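Uncharacterized protein (Deinococcus radiodurans, PDB 3GG7) is of unknown function but binds manganese and, as a TatD-type metal-dependent hydrolase, probably cleaves ester bonds. Local coordinates at residues T34-A39 and A68-W73; W73-L78 and L110-D115; A22-Q27 and R50-T55; R190-T195 and E236-L241. One frame throughout, in Å; residues are numbered along the deposited sequence.

Interaction 1. Residues T34-A39 and A68-W73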
# COMPACT_ATOMS: atom_id res chain seq x y z
N THR A 34 -4.94 7.25 -1.49
CA THR A 34 -6.14 7.79 -2.16
C THR A 34 -6.63 6.83 -3.24
O THR A 34 -5.89 5.93 -3.71
CB THR A 34 -5.88 9.20 -2.72
OG1 THR A 34 -4.66 9.23 -3.48
CG2 THR A 34 -5.74 10.23 -1.61
N THR A 35 -7.90 7.00 -3.64
CA THR A 35 -8.50 6.11 -4.61
C THR A 35 -8.72 6.76 -5.97
O THR A 35 -8.94 6.05 -6.96
CB THR A 35 -9.84 5.57 -4.09
OG1 THR A 35 -10.72 6.65 -3.88
CG2 THR A 35 -9.64 4.78 -2.75
N THR A 36 -8.64 8.09 -6.02
CA THR A 36 -8.65 8.83 -7.29
C THR A 36 -7.74 10.04 -7.07
O THR A 36 -7.71 10.59 -5.97
CB THR A 36 -10.07 9.32 -7.71
OG1 THR A 36 -9.91 10.39 -8.65
CG2 THR A 36 -10.89 9.84 -6.54
N PRO A 37 -7.01 10.45 -8.12
CA PRO A 37 -6.14 11.61 -7.92
C PRO A 37 -6.93 12.89 -7.63
O PRO A 37 -6.35 13.84 -7.08
CB PRO A 37 -5.35 11.71 -9.24
CG PRO A 37 -6.18 10.98 -10.21
CD PRO A 37 -6.88 9.89 -9.49
N ALA A 38 -8.20 12.92 -8.01
CA ALA A 38 -9.05 14.07 -7.68
C ALA A 38 -9.21 14.28 -6.18
O ALA A 38 -9.56 15.37 -5.75
CB ALA A 38 -10.42 13.91 -8.35
N ALA A 39 -8.99 13.23 -5.40
CA ALA A 39 -9.10 13.28 -3.94
C ALA A 39 -7.89 13.92 -3.26
O ALA A 39 -7.91 14.15 -2.06
CB ALA A 39 -9.34 11.88 -3.36
N ALA A 68 -12.97 7.73 -14.62
CA ALA A 68 -12.01 7.83 -15.74
C ALA A 68 -11.51 9.26 -15.99
O ALA A 68 -10.34 9.48 -16.21
CB ALA A 68 -12.64 7.26 -17.02
N ALA A 69 -12.42 10.22 -15.94
CA ALA A 69 -12.09 11.61 -16.25
C ALA A 69 -11.19 12.28 -15.26
O ALA A 69 -10.69 13.38 -15.50
CB ALA A 69 -13.37 12.41 -16.39
N ASP A 70 -10.96 11.65 -14.11
CA ASP A 70 -10.06 12.24 -13.12
C ASP A 70 -8.57 12.02 -13.47
O ASP A 70 -7.69 12.62 -12.82
CB ASP A 70 -10.28 11.60 -11.74
CG ASP A 70 -11.64 11.90 -11.12
OD1 ASP A 70 -12.41 12.77 -11.62
OD2 ASP A 70 -11.93 11.23 -10.09
N LEU A 71 -8.28 11.20 -14.47
CA LEU A 71 -6.87 10.84 -14.77
C LEU A 71 -5.89 12.02 -14.88
O LEU A 71 -4.81 11.95 -14.31
CB LEU A 71 -6.76 9.93 -15.99
CG LEU A 71 -5.36 9.36 -16.23
CD1 LEU A 71 -4.88 8.52 -15.03
CD2 LEU A 71 -5.42 8.51 -17.48
N PRO A 72 -6.27 13.11 -15.56
CA PRO A 72 -5.29 14.21 -15.67
C PRO A 72 -4.81 14.85 -14.35
O PRO A 72 -3.74 15.47 -14.32
CB PRO A 72 -6.03 15.25 -16.51
CG PRO A 72 -7.11 14.52 -17.17
CD PRO A 72 -7.49 13.38 -16.32
N TRP A 73 -5.57 14.69 -13.26
CA TRP A 73 -5.15 15.20 -11.97
C TRP A 73 -3.96 14.40 -11.40
O TRP A 73 -3.25 14.89 -10.55
CB TRP A 73 -6.34 15.21 -11.02
CG TRP A 73 -7.20 16.45 -11.24
CD1 TRP A 73 -7.05 17.64 -10.61
CD2 TRP A 73 -8.28 16.63 -12.18
NE1 TRP A 73 -7.98 18.55 -11.07
CE2 TRP A 73 -8.73 17.95 -12.04
CE3 TRP A 73 -8.88 15.80 -13.13
CZ2 TRP A 73 -9.78 18.46 -12.80
CZ3 TRP A 73 -9.93 16.33 -13.89
CH2 TRP A 73 -10.36 17.65 -13.72
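T36 and D70 make the one hydrogen bond of this contact: T36 OG1 donates to D70 OD2 over 2.6 Å, meeting the carboxylate oxygen on its anti side and 25° out of plane. With OG1 anti to the backbone N (chi1 160°), the hydroxyl faces D70 and also accepts from A38 N at 3.1 Å, an ST turn, so the turn and the hydrogen bond across the contact share one oxygen. The methyl A38 CB lies 3.5 Å from the same D70 OD2, which also forms a salt bridge with R67. This part is close-packed: P37 CG sits 3.4 Å from D70 O, and P37 CB rests 3.7 Å from W73 C, at the helix backbone. The looser side lies at W73, where CB is 4.0 Å from P37 CB while the indole turns away from residues 34-39; W73 is exposed, and a sulfate and a pentanediol, both probably from the crystallisation liquor, lie near its side chain. The contact joins the loop after strand 29-32, just before helix 40-44, to helix 72-77 and the residues before it, with P37 and L71 both packing on F59 and L71 reaching H108 of helix 99-115.

Interaction 2. Residues W73-L78 and L110-D115. With SO4 (sulfate ion), chain C.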
# COMPACT_ATOMS: atom_id res chain seq x y z
N TRP A 73 -5.57 14.69 -13.26
CA TRP A 73 -5.15 15.20 -11.97
C TRP A 73 -3.96 14.40 -11.40
O TRP A 73 -3.25 14.89 -10.55
CB TRP A 73 -6.34 15.21 -11.02
CG TRP A 73 -7.20 16.45 -11.24
CD1 TRP A 73 -7.05 17.64 -10.61
CD2 TRP A 73 -8.28 16.63 -12.18
NE1 TRP A 73 -7.98 18.55 -11.07
CE2 TRP A 73 -8.73 17.95 -12.04
CE3 TRP A 73 -8.88 15.80 -13.13
CZ2 TRP A 73 -9.78 18.46 -12.80
CZ3 TRP A 73 -9.93 16.33 -13.89
CH2 TRP A 73 -10.36 17.65 -13.72
N PHE A 74 -3.74 13.20 -11.92
CA PHE A 74 -2.60 12.41 -11.45
C PHE A 74 -1.30 13.14 -11.79
O PHE A 74 -0.51 13.42 -10.91
CB PHE A 74 -2.59 10.96 -11.99
CG PHE A 74 -1.52 10.13 -11.37
CD1 PHE A 74 -1.70 9.55 -10.13
CD2 PHE A 74 -0.30 9.99 -12.00
CE1 PHE A 74 -0.66 8.81 -9.55
CE2 PHE A 74 0.72 9.27 -11.42
CZ PHE A 74 0.53 8.69 -10.21
N ASP A 75 -1.07 13.42 -13.08
CA ASP A 75 0.16 14.12 -13.44
C ASP A 75 0.24 15.50 -12.80
O ASP A 75 1.34 15.93 -12.40
CB ASP A 75 0.36 14.22 -14.94
CG ASP A 75 1.79 14.69 -15.30
OD1 ASP A 75 2.76 13.94 -15.08
OD2 ASP A 75 1.94 15.85 -15.77
N ARG A 76 -0.90 16.18 -12.65
CA ARG A 76 -0.96 17.51 -12.04
C ARG A 76 -0.31 17.50 -10.66
O ARG A 76 0.45 18.42 -10.32
CB ARG A 76 -2.39 18.04 -11.94
CG ARG A 76 -2.54 19.43 -11.33
CD ARG A 76 -3.97 19.92 -11.44
NE ARG A 76 -4.20 21.23 -10.82
CZ ARG A 76 -3.98 22.41 -11.41
NH1 ARG A 76 -3.47 22.47 -12.64
NH2 ARG A 76 -4.24 23.54 -10.75
N TYR A 77 -0.66 16.51 -9.84
CA TYR A 77 -0.27 16.50 -8.44
C TYR A 77 0.96 15.68 -8.11
O TYR A 77 1.47 15.81 -7.00
CB TYR A 77 -1.43 15.97 -7.60
CG TYR A 77 -2.70 16.81 -7.63
CD1 TYR A 77 -2.67 18.20 -7.59
CD2 TYR A 77 -3.92 16.19 -7.67
CE1 TYR A 77 -3.87 18.93 -7.56
CE2 TYR A 77 -5.11 16.89 -7.63
CZ TYR A 77 -5.08 18.27 -7.59
OH TYR A 77 -6.28 18.93 -7.54
N LEU A 78 1.46 14.91 -9.06
CA LEU A 78 2.62 14.06 -8.81
C LEU A 78 3.83 14.78 -8.20
O LEU A 78 4.48 14.22 -7.34
CB LEU A 78 2.99 13.30 -10.08
CG LEU A 78 3.85 12.04 -10.03
CD1 LEU A 78 3.43 11.07 -8.91
CD2 LEU A 78 3.79 11.41 -11.41
N LEU A 110 2.67 4.33 -14.08
CA LEU A 110 4.06 3.91 -13.97
C LEU A 110 4.96 4.78 -14.84
O LEU A 110 6.02 5.20 -14.39
CB LEU A 110 4.21 2.43 -14.33
CG LEU A 110 3.52 1.45 -13.40
CD1 LEU A 110 3.74 0.03 -13.88
CD2 LEU A 110 4.02 1.58 -11.95
N ARG A 111 4.50 5.10 -16.04
CA ARG A 111 5.28 5.95 -16.92
C ARG A 111 5.46 7.37 -16.36
O ARG A 111 6.57 7.91 -16.39
CB ARG A 111 4.66 5.97 -18.32
CG ARG A 111 4.77 4.64 -19.04
CD ARG A 111 4.72 4.83 -20.54
NE ARG A 111 4.28 3.63 -21.27
CZ ARG A 111 4.96 2.49 -21.38
NH1 ARG A 111 6.14 2.31 -20.79
NH2 ARG A 111 4.44 1.49 -22.10
N ARG A 112 4.39 7.95 -15.78
CA ARG A 112 4.48 9.28 -15.18
C ARG A 112 5.39 9.25 -13.97
O ARG A 112 6.18 10.18 -13.75
CB ARG A 112 3.11 9.83 -14.80
CG ARG A 112 2.14 9.94 -15.97
CD ARG A 112 2.53 11.00 -16.99
NE ARG A 112 3.60 10.57 -17.90
CZ ARG A 112 3.45 9.72 -18.92
NH1 ARG A 112 4.51 9.42 -19.67
NH2 ARG A 112 2.28 9.16 -19.20
N CYS A 113 5.35 8.17 -13.19
CA CYS A 113 6.26 8.02 -12.06
C CYS A 113 7.71 8.04 -12.57
O CYS A 113 8.54 8.75 -12.03
CB CYS A 113 6.01 6.75 -11.28
SG CYS A 113 4.50 6.84 -10.26
N GLU A 114 7.98 7.30 -13.63
CA GLU A 114 9.33 7.30 -14.22
C GLU A 114 9.74 8.72 -14.65
O GLU A 114 10.86 9.17 -14.34
CB GLU A 114 9.42 6.33 -15.39
CG GLU A 114 10.81 6.30 -16.01
CD GLU A 114 10.96 5.31 -17.14
OE1 GLU A 114 10.25 4.26 -17.16
OE2 GLU A 114 11.83 5.58 -18.00
N ASP A 115 8.81 9.42 -15.30
CA ASP A 115 9.08 10.75 -15.84
C ASP A 115 9.41 11.77 -14.74
O ASP A 115 10.13 12.73 -14.98
CB ASP A 115 7.87 11.28 -16.64
CG ASP A 115 7.70 10.60 -17.97
OD1 ASP A 115 8.65 9.99 -18.47
OD2 ASP A 115 6.57 10.71 -18.53
S SO4 C . -5.62 22.61 -7.59
O1 SO4 C . -4.17 22.54 -7.51
O2 SO4 C . -6.20 22.64 -6.25
O3 SO4 C . -6.02 23.85 -8.29
O4 SO4 C . -6.06 21.45 -8.35
O HOH W 1 4.80 13.14 -17.42
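D115 OD2 is gripped by two nitrogens of R112, whose bent chain also carries much of the contact with D75 and L78. R112 NH1 donates over 2.7 Å on the syn side of that oxygen and R112 NE over 3.0 Å on the anti side, a side-on salt bridge in which both donors approach from one face of the carboxylate. The oxygen lies only 3° out of the guanidinium plane, so the grip should resist rotation of that group. Bends at chi2 and chi3 curl the R112 chain back over its own helix, and its CD comes to 3.5 Å from D75 OD1. The charged atoms of D75 and R112 stay apart; D75 OD1 instead accepts from H116 NE2, and a water donates both to D75 OD1 and to D115 OD2, linking the helices at their polar rim.

Helices 72-77 and 99-115 belong to the outer layer of the TIM-barrel-like fold of the TatD family, and their segments here run nearly parallel, at 17°, with axes 10.6 Å apart. Beneath the polar rim the contact is mostly packing of carbon and sulfur. L78 CD2 lies against the R112 backbone, 3.6 Å from R112 O, and also meets R112 CB. The ring of F74 turns its edge to the other helix, with CE2 near R112 CB and CZ 4.4 Å from C113 SG. F74, L78 and C113 all pack on V84 of strand 83-88. On another side of helix 72-77, the sulfate, probably from the crystallisation liquor, accepts from Y77 OH and R76, and from R41 NE.

Interaction 3. Residues A22-Q27 and R50-T55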
# COMPACT_ATOMS: atom_id res chain seq x y z
N ALA A 22 -5.93 10.74 16.16
CA ALA A 22 -5.62 9.59 16.99
C ALA A 22 -4.27 8.97 16.64
O ALA A 22 -3.55 8.46 17.49
CB ALA A 22 -6.73 8.56 16.87
N CYS A 23 -3.94 9.00 15.35
CA CYS A 23 -2.61 8.56 14.90
C CYS A 23 -1.51 9.47 15.41
O CYS A 23 -0.49 9.02 15.92
CB CYS A 23 -2.55 8.45 13.37
SG CYS A 23 -3.60 7.14 12.69
N GLU A 24 -1.72 10.78 15.32
CA GLU A 24 -0.74 11.71 15.91
C GLU A 24 -0.55 11.55 17.40
O GLU A 24 0.58 11.62 17.90
CB GLU A 24 -1.10 13.15 15.65
CG GLU A 24 -0.78 13.65 14.30
CD GLU A 24 0.69 13.50 13.87
OE1 GLU A 24 1.67 13.52 14.67
OE2 GLU A 24 0.82 13.35 12.67
N GLU A 25 -1.64 11.34 18.14
CA GLU A 25 -1.53 11.13 19.58
C GLU A 25 -0.65 9.93 19.90
O GLU A 25 0.10 9.94 20.87
CB GLU A 25 -2.93 10.97 20.22
CG GLU A 25 -3.74 12.28 20.27
CD GLU A 25 -5.26 12.07 20.40
OE1 GLU A 25 -5.75 10.91 20.40
OE2 GLU A 25 -5.98 13.08 20.45
N ARG A 26 -0.73 8.90 19.05
CA ARG A 26 0.03 7.68 19.24
C ARG A 26 1.40 7.73 18.57
O ARG A 26 2.17 6.78 18.66
CB ARG A 26 -0.75 6.52 18.63
CG ARG A 26 -2.02 6.17 19.39
CD ARG A 26 -2.82 5.13 18.61
NE ARG A 26 -3.82 4.50 19.45
CZ ARG A 26 -4.98 5.04 19.79
NH1 ARG A 26 -5.33 6.24 19.35
NH2 ARG A 26 -5.81 4.37 20.58
N GLN A 27 1.70 8.83 17.89
CA GLN A 27 2.87 8.94 17.02
C GLN A 27 2.99 7.70 16.11
O GLN A 27 4.06 7.10 15.95
CB GLN A 27 4.13 9.23 17.84
CG GLN A 27 3.90 10.43 18.76
CD GLN A 27 5.10 11.35 18.89
OE1 GLN A 27 5.91 11.17 19.79
NE2 GLN A 27 5.18 12.36 18.02
N ARG A 50 0.26 17.48 10.83
CA ARG A 50 0.30 16.12 11.31
C ARG A 50 1.44 15.36 10.61
O ARG A 50 1.22 14.74 9.56
CB ARG A 50 -1.06 15.43 11.06
CG ARG A 50 -2.22 16.17 11.72
CD ARG A 50 -3.47 15.28 11.88
NE ARG A 50 -4.48 16.05 12.62
CZ ARG A 50 -5.45 16.77 12.07
NH1 ARG A 50 -5.71 16.75 10.77
NH2 ARG A 50 -6.26 17.47 12.89
N PRO A 51 2.66 15.42 11.18
CA PRO A 51 3.85 14.88 10.50
C PRO A 51 3.88 13.38 10.40
O PRO A 51 4.68 12.87 9.65
CB PRO A 51 4.99 15.39 11.39
CG PRO A 51 4.41 15.44 12.72
CD PRO A 51 3.00 15.94 12.52
N HIS A 52 3.00 12.67 11.11
CA HIS A 52 2.88 11.21 10.96
C HIS A 52 1.94 10.79 9.87
O HIS A 52 1.84 9.59 9.60
CB HIS A 52 2.44 10.57 12.26
CG HIS A 52 3.51 10.62 13.31
ND1 HIS A 52 3.67 11.70 14.14
CD2 HIS A 52 4.54 9.78 13.56
CE1 HIS A 52 4.73 11.49 14.90
NE2 HIS A 52 5.27 10.33 14.58
N VAL A 53 1.27 11.72 9.21
CA VAL A 53 0.33 11.38 8.15
C VAL A 53 1.02 11.68 6.81
O VAL A 53 1.25 12.84 6.47
CB VAL A 53 -0.97 12.22 8.25
CG1 VAL A 53 -1.90 11.90 7.08
CG2 VAL A 53 -1.69 11.95 9.60
N TRP A 54 1.36 10.63 6.07
CA TRP A 54 2.09 10.73 4.80
C TRP A 54 1.12 10.35 3.70
O TRP A 54 0.70 9.19 3.59
CB TRP A 54 3.27 9.76 4.81
CG TRP A 54 4.29 9.97 5.91
CD1 TRP A 54 4.31 10.96 6.86
CD2 TRP A 54 5.46 9.16 6.15
NE1 TRP A 54 5.43 10.82 7.65
CE2 TRP A 54 6.14 9.72 7.25
CE3 TRP A 54 5.99 8.02 5.53
CZ2 TRP A 54 7.31 9.17 7.76
CZ3 TRP A 54 7.16 7.49 6.03
CH2 TRP A 54 7.82 8.08 7.14
N THR A 55 0.77 11.31 2.85
CA THR A 55 -0.32 11.12 1.89
C THR A 55 0.23 10.66 0.53
O THR A 55 1.25 11.20 0.01
CB THR A 55 -1.13 12.40 1.73
OG1 THR A 55 -1.41 13.00 3.00
CG2 THR A 55 -2.45 12.14 0.98
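E24 reaches H52 with both carboxylate oxygens, and its side chain can be followed outward from the helix. From CB, chi1 of -79° sets CG beside the backbone N, where it packs 3.7 Å from R50 CB. The chain then bends at chi2, and CD comes 3.6 Å from P51 CD. At the tip the two oxygens divide their work. OE1 accepts from H52 ND1 over 2.8 Å; it lies near the imidazole plane, while the donor stands 35° above the carboxylate plane. OE2 uses its syn lone pair for the backbone H52 N, also 2.8 Å away, and meets R50 CB at 3.2 Å. Ring and backbone of one histidine are thus fixed by one carboxylate, at a type I turn from R50 to V53 that has its own bond from V53 N to R50 O. An alanine in place of E24 would probably leave H52 ND1 and H52 N without these acceptors and set the imidazole freer to turn.

Q27 approaches the same imidazole over one face: its CA stands 3.8 Å from the ring centroid and 12° off the normal, a CH-pi contact. Q27 has positive phi and belongs to the Schellman motif that ends helix 16-25, so the helix terminus itself lies against the ring. The contact thereby ties the end of helix 16-25 to the turn leading into strand 53-55. That strand runs beside strand 29-32, against whose T29 H52 packs, while the R50 side chain also packs on V17, A20 and R21 of helix 16-25.

Interaction 4. Residues R190-T195 and E236-L241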
# COMPACT_ATOMS: atom_id res chain seq x y z
N ARG A 190 12.51 -6.22 3.78
CA ARG A 190 11.55 -5.63 2.83
C ARG A 190 10.10 -5.77 3.28
O ARG A 190 9.16 -5.60 2.48
CB ARG A 190 11.73 -6.26 1.45
CG ARG A 190 12.99 -5.75 0.72
CD ARG A 190 12.99 -6.12 -0.76
NE ARG A 190 13.88 -7.23 -1.04
CZ ARG A 190 13.85 -7.95 -2.16
NH1 ARG A 190 12.97 -7.68 -3.13
NH2 ARG A 190 14.73 -8.94 -2.31
N VAL A 191 9.89 -6.03 4.57
CA VAL A 191 8.57 -6.20 5.16
C VAL A 191 8.13 -4.95 5.93
O VAL A 191 8.85 -4.44 6.78
CB VAL A 191 8.51 -7.46 6.03
CG1 VAL A 191 7.15 -7.62 6.71
CG2 VAL A 191 8.76 -8.67 5.14
N LEU A 192 6.95 -4.45 5.56
CA LEU A 192 6.29 -3.34 6.24
C LEU A 192 4.97 -3.87 6.76
O LEU A 192 4.47 -4.90 6.30
CB LEU A 192 6.04 -2.19 5.24
CG LEU A 192 7.28 -1.69 4.51
CD1 LEU A 192 6.89 -0.73 3.42
CD2 LEU A 192 8.31 -1.08 5.48
N THR A 193 4.38 -3.14 7.70
CA THR A 193 3.10 -3.50 8.28
C THR A 193 2.01 -2.54 7.77
O THR A 193 2.30 -1.39 7.53
CB THR A 193 3.17 -3.45 9.82
OG1 THR A 193 3.80 -2.24 10.25
CG2 THR A 193 3.99 -4.64 10.39
N GLU A 194 0.78 -3.02 7.65
CA GLU A 194 -0.38 -2.20 7.22
C GLU A 194 -1.65 -2.70 7.87
O GLU A 194 -1.65 -3.80 8.45
CB GLU A 194 -0.56 -2.28 5.69
CG GLU A 194 -0.98 -3.67 5.16
CD GLU A 194 -1.45 -3.65 3.69
OE1 GLU A 194 -0.71 -3.13 2.83
OE2 GLU A 194 -2.58 -4.13 3.43
N THR A 195 -2.75 -1.95 7.78
CA THR A 195 -4.08 -2.45 8.06
C THR A 195 -5.03 -2.52 6.86
O THR A 195 -5.91 -3.35 6.81
CB THR A 195 -4.83 -1.65 9.13
OG1 THR A 195 -5.09 -0.31 8.66
CG2 THR A 195 -4.07 -1.64 10.46
N GLU A 236 13.36 0.47 10.69
CA GLU A 236 14.58 0.45 9.90
C GLU A 236 14.24 0.30 8.42
O GLU A 236 14.88 0.91 7.55
CB GLU A 236 15.53 -0.69 10.30
CG GLU A 236 16.13 -0.57 11.67
CD GLU A 236 16.84 -1.83 12.12
OE1 GLU A 236 16.74 -2.90 11.45
OE2 GLU A 236 17.51 -1.77 13.18
N ASN A 237 13.25 -0.55 8.14
CA ASN A 237 12.85 -0.80 6.77
C ASN A 237 12.23 0.45 6.13
O ASN A 237 12.55 0.76 4.99
CB ASN A 237 11.88 -1.97 6.69
CG ASN A 237 12.53 -3.31 7.03
OD1 ASN A 237 13.77 -3.42 7.13
ND2 ASN A 237 11.69 -4.32 7.19
N VAL A 238 11.40 1.18 6.88
CA VAL A 238 10.86 2.44 6.36
C VAL A 238 11.98 3.43 6.08
O VAL A 238 11.99 4.08 5.04
CB VAL A 238 9.78 3.04 7.28
CG1 VAL A 238 9.35 4.46 6.81
CG2 VAL A 238 8.57 2.13 7.33
N SER A 239 12.97 3.55 6.98
CA SER A 239 14.11 4.42 6.72
C SER A 239 14.82 4.05 5.43
O SER A 239 15.15 4.93 4.62
CB SER A 239 15.12 4.42 7.87
OG SER A 239 14.47 4.63 9.11
N ARG A 240 15.07 2.76 5.23
CA ARG A 240 15.77 2.30 4.04
C ARG A 240 14.95 2.54 2.77
O ARG A 240 15.47 2.96 1.76
CB ARG A 240 16.12 0.82 4.18
CG ARG A 240 16.93 0.28 3.04
CD ARG A 240 17.61 -1.06 3.38
NE ARG A 240 16.74 -2.21 3.18
CZ ARG A 240 16.41 -2.72 1.99
NH1 ARG A 240 16.87 -2.17 0.86
NH2 ARG A 240 15.63 -3.79 1.92
N LEU A 241 13.65 2.29 2.89
CA LEU A 241 12.71 2.56 1.80
C LEU A 241 12.76 4.00 1.35
O LEU A 241 12.84 4.29 0.15
CB LEU A 241 11.27 2.23 2.25
CG LEU A 241 10.15 2.55 1.27
CD1 LEU A 241 10.17 1.54 0.10
CD2 LEU A 241 8.81 2.58 1.99
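N237 supplies the hydrogen bond of this contact, donating from ND2 to the backbone V191 O over 2.9 Å at an N-H...O angle of 163°. The acceptor lies near the N237 amide plane, while the donor is somewhat tilted from the carbonyl plane of V191. N237 points its CB at the strand, and chi1 (-68°) sets CG anti to the carbonyl carbon; ND2 also bonds to R188 O, and one amide nitrogen therefore serves two backbone carbonyls around the strand's start. An alanine here would probably leave V191 O and R188 O without this donor and open a gap between the helix and the beginning of the strand.

The pairing is of a barrel strand with an outer helix, as in the TIM-barrel fold of the family: strand 191-193 lies parallel to strand 166-169, and the segment 236-241 of the C-terminal helix 227-243 crosses it at 112°, with axes 8.5 Å apart.

The apolar contacts centre on L192. Its CD2 meets V238 CG2 at 3.7 Å and N237 CB at 3.9 Å, while CD1 touches L241 CD2 at 4.1 Å. L192 crosses the side chains of V238 and L241 at about a right angle, and its two methyls reach different neighbours on the helix. L192 and L241 both also pack on F6 of strand 4-8.

Between the arginines the contact is aliphatic to polar: R190 CG lies at the edge of the R240 guanidinium, 3.5 Å from R240 NH2. The charged ends find separate partners, R240 NH2 at D189 O and R190 NH1 at C165 O and I161 O.

Overall arrangement
Interactions 1 and 2 follow one another through helix 72-77: they share W73, their centres are 11 Å apart, and P37 O lies 3.3 Å from Y77 CE2. Interactions 3 and 4 also touch, through W54 CZ3 and V238 CG1 at 3.8 Å, although their centres are 16 Å apart. Interactions 1 and 4 lie on opposite sides of the chain's centre, 26 Å between centres. The manganese is held by H7, H9, E86 and D196, which none of the contacts supplies. The side chain of T36 in interaction 1 is about 10 Å from those of H9 and E86, and that of L192 in interaction 4 about 8 Å from that of H7.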